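Local coordinates for In2-1 family protein, glutathione transferase lambda3 (Populus trichocarpa, PDB 4PQI), which binds glutathione and probably acts as a thiol transferase, a monomeric member of the plant Lambda class of glutathione transferases, at residues L7-E13 with R51-Q57. Numbering follows the deposited sequence.
With CA (calcium ion), chain E.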
loop_
_atom_site.group_PDB
_atom_site.type_symbol
_atom_site.label_atom_id
_atom_site.label_comp_id
_atom_site.label_asym_id
_atom_site.label_seq_id
_atom_site.Cartn_x
_atom_site.Cartn_y
_atom_site.Cartn_z
ATOM N N LEU A 7 13.299 -5.492 -12.544
ATOM C CA LEU A 7 12.012 -5.842 -13.144
ATOM C C LEU A 7 11.032 -4.658 -13.130
ATOM O O LEU A 7 10.056 -4.639 -13.881
ATOM C CB LEU A 7 11.425 -7.055 -12.411
ATOM C CG LEU A 7 10.410 -7.954 -13.120
ATOM C CD1 LEU A 7 10.916 -8.385 -14.496
ATOM C CD2 LEU A 7 10.121 -9.170 -12.250
ATOM N N ASP A 8 11.326 -3.677 -12.279
ATOM C CA ASP A 8 10.516 -2.471 -12.071
ATOM C C ASP A 8 10.387 -1.630 -13.349
ATOM O O ASP A 8 11.381 -1.276 -13.960
ATOM C CB ASP A 8 11.192 -1.650 -10.967
ATOM C CG ASP A 8 10.351 -0.501 -10.468
ATOM O OD1 ASP A 8 9.264 -0.229 -11.022
ATOM O OD2 ASP A 8 10.795 0.144 -9.497
ATOM N N LYS A 9 9.164 -1.298 -13.746
ATOM C CA LYS A 9 8.966 -0.531 -14.975
ATOM C C LYS A 9 8.605 0.931 -14.714
ATOM O O LYS A 9 8.233 1.659 -15.633
ATOM C CB LYS A 9 7.923 -1.196 -15.881
ATOM C CG LYS A 9 8.474 -2.332 -16.746
ATOM C CD LYS A 9 9.366 -1.803 -17.841
ATOM C CE LYS A 9 9.968 -2.926 -18.668
ATOM N NZ LYS A 9 10.891 -2.393 -19.714
ATOM N N SER A 10 8.739 1.357 -13.463
ATOM C CA SER A 10 8.375 2.717 -13.069
ATOM C C SER A 10 9.384 3.731 -13.568
ATOM O O SER A 10 10.554 3.418 -13.763
ATOM C CB SER A 10 8.270 2.838 -11.544
ATOM O OG SER A 10 9.560 2.738 -10.955
ATOM N N VAL A 11 8.914 4.956 -13.765
ATOM C CA VAL A 11 9.789 6.083 -14.056
ATOM C C VAL A 11 9.512 7.206 -13.044
ATOM O O VAL A 11 8.438 7.239 -12.431
ATOM C CB VAL A 11 9.576 6.591 -15.497
ATOM C CG1 VAL A 11 10.040 5.540 -16.505
ATOM C CG2 VAL A 11 8.111 6.963 -15.733
ATOM N N PRO A 12 10.491 8.107 -12.838
ATOM C CA PRO A 12 10.273 9.318 -12.037
ATOM C C PRO A 12 9.028 10.053 -12.515
ATOM O O PRO A 12 8.775 10.128 -13.720
ATOM C CB PRO A 12 11.536 10.148 -12.310
ATOM C CG PRO A 12 12.573 9.140 -12.559
ATOM C CD PRO A 12 11.894 7.989 -13.264
ATOM N N GLU A 13 8.240 10.559 -11.576
ATOM C CA GLU A 13 6.967 11.155 -11.927
ATOM C C GLU A 13 6.753 12.482 -11.205
ATOM O O GLU A 13 6.957 12.585 -9.997
ATOM C CB GLU A 13 5.849 10.179 -11.589
ATOM C CG GLU A 13 4.470 10.642 -11.971
ATOM C CD GLU A 13 3.428 9.573 -11.709
ATOM O OE1 GLU A 13 2.278 9.738 -12.173
ATOM O OE2 GLU A 13 3.760 8.578 -11.028
ATOM N N ARG A 51 0.702 0.339 -9.661
ATOM C CA ARG A 51 0.659 1.142 -10.890
ATOM C C ARG A 51 2.059 1.432 -11.417
ATOM O O ARG A 51 2.348 1.265 -12.612
ATOM C CB ARG A 51 -0.061 2.463 -10.602
ATOM C CG ARG A 51 0.025 3.522 -11.699
ATOM C CD ARG A 51 -0.621 4.807 -11.176
ATOM N NE ARG A 51 -0.440 5.984 -12.024
ATOM C CZ ARG A 51 0.521 6.895 -11.879
ATOM N NH1 ARG A 51 1.458 6.771 -10.947
ATOM N NH2 ARG A 51 0.558 7.930 -12.699
ATOM N N ASN A 52 2.919 1.874 -10.503
ATOM C CA ASN A 52 4.288 2.246 -10.820
ATOM C C ASN A 52 5.093 1.040 -11.311
ATOM O O ASN A 52 5.670 1.071 -12.401
ATOM C CB ASN A 52 4.960 2.895 -9.599
ATOM C CG ASN A 52 4.363 4.267 -9.242
ATOM O OD1 ASN A 52 3.486 4.780 -9.943
ATOM N ND2 ASN A 52 4.832 4.854 -8.141
ATOM N N PHE A 53 5.114 -0.023 -10.516
ATOM C CA PHE A 53 5.895 -1.211 -10.852
ATOM C C PHE A 53 5.543 -1.813 -12.219
ATOM O O PHE A 53 6.432 -2.147 -13.003
ATOM C CB PHE A 53 5.762 -2.268 -9.761
ATOM C CG PHE A 53 6.777 -3.359 -9.866
ATOM C CD1 PHE A 53 8.000 -3.252 -9.210
ATOM C CD2 PHE A 53 6.521 -4.490 -10.628
ATOM C CE1 PHE A 53 8.949 -4.255 -9.306
ATOM C CE2 PHE A 53 7.471 -5.502 -10.731
ATOM C CZ PHE A 53 8.680 -5.384 -10.063
ATOM N N LYS A 54 4.253 -1.928 -12.517
ATOM C CA LYS A 54 3.833 -2.528 -13.781
ATOM C C LYS A 54 4.055 -1.602 -14.989
ATOM O O LYS A 54 3.929 -2.025 -16.146
ATOM C CB LYS A 54 2.381 -3.029 -13.696
ATOM C CG LYS A 54 2.144 -4.062 -12.597
ATOM C CD LYS A 54 0.740 -4.704 -12.673
ATOM C CE LYS A 54 0.525 -5.456 -13.976
ATOM N NZ LYS A 54 1.021 -6.867 -13.915
ATOM N N GLY A 55 4.422 -0.354 -14.711
ATOM C CA GLY A 55 4.717 0.620 -15.746
ATOM C C GLY A 55 3.450 1.242 -16.283
ATOM O O GLY A 55 3.380 1.577 -17.459
ATOM N N LEU A 56 2.445 1.385 -15.423
ATOM C CA LEU A 56 1.139 1.906 -15.841
ATOM C C LEU A 56 0.902 3.384 -15.489
ATOM O O LEU A 56 -0.239 3.816 -15.347
ATOM C CB LEU A 56 0.015 1.052 -15.253
ATOM C CG LEU A 56 0.089 -0.447 -15.556
ATOM C CD1 LEU A 56 -0.918 -1.249 -14.720
ATOM C CD2 LEU A 56 -0.127 -0.696 -17.040
ATOM N N GLN A 57 1.971 4.161 -15.372
ATOM C CA GLN A 57 1.840 5.554 -14.946
ATOM C C GLN A 57 1.133 6.450 -15.966
ATOM O O GLN A 57 0.307 7.288 -15.591
ATOM C CB GLN A 57 3.196 6.127 -14.565
ATOM C CG GLN A 57 3.801 5.448 -13.342
ATOM C CD GLN A 57 5.295 5.690 -13.236
ATOM O OE1 GLN A 57 6.087 4.976 -13.841
ATOM N NE2 GLN A 57 5.684 6.716 -12.482
HETATM CA CA CA E . 2.857 2.382 -19.647
HETATM O O HOH W 1 2.768 4.282 -21.502
HETATM O O HOH W 2 3.359 4.316 -18.492
HETATM O O HOH W 3 5.221 1.780 -20.195
HETATM O O HOH W 4 2.422 -0.011 -20.257
#
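Phe-53 lies with one ring face under Asp-8, whose CA stands 4.0 Å from the ring centroid in a CH-pi contact. Here the N-terminal extension, just past its short helix 4-7, crosses the Schellman-capped end of helix 42-54 in the thioredoxin-like domain of this GST fold. The contact illustrates how a chain without regular structure can be held where one side-chain amide stands in for a backbone partner, beside a plain backbone bond and a salt bridge. The backbone bond runs from Lys-9 N to Phe-53 O, and the Asp-8 carboxylate closes an Asx turn, OD1 taking both Ser-10 N and OG from one face of its plane, while OD2 accepts from Ala-220 N. Farther along, the Gln-57 amide pairs with Val-11: OE1 receives Val-11 N at 2.8 Å, on a lone pair, and NE2 gives a nearly straight bond to Val-11 O. The other NE2 hydrogen goes to Glu-13 OE2, so both N-H groups of the amide are used and, with OE1 also bonded, its rotation is fixed. Gly-55, at positive phi, turns its carbonyl to a calcium ion also bound by Glu-59. In the salt bridge, Arg-51 meets the Glu-13 carboxylate end-on, NH1 2.9 Å from OE2 and NH2 2.6 Å from OE1.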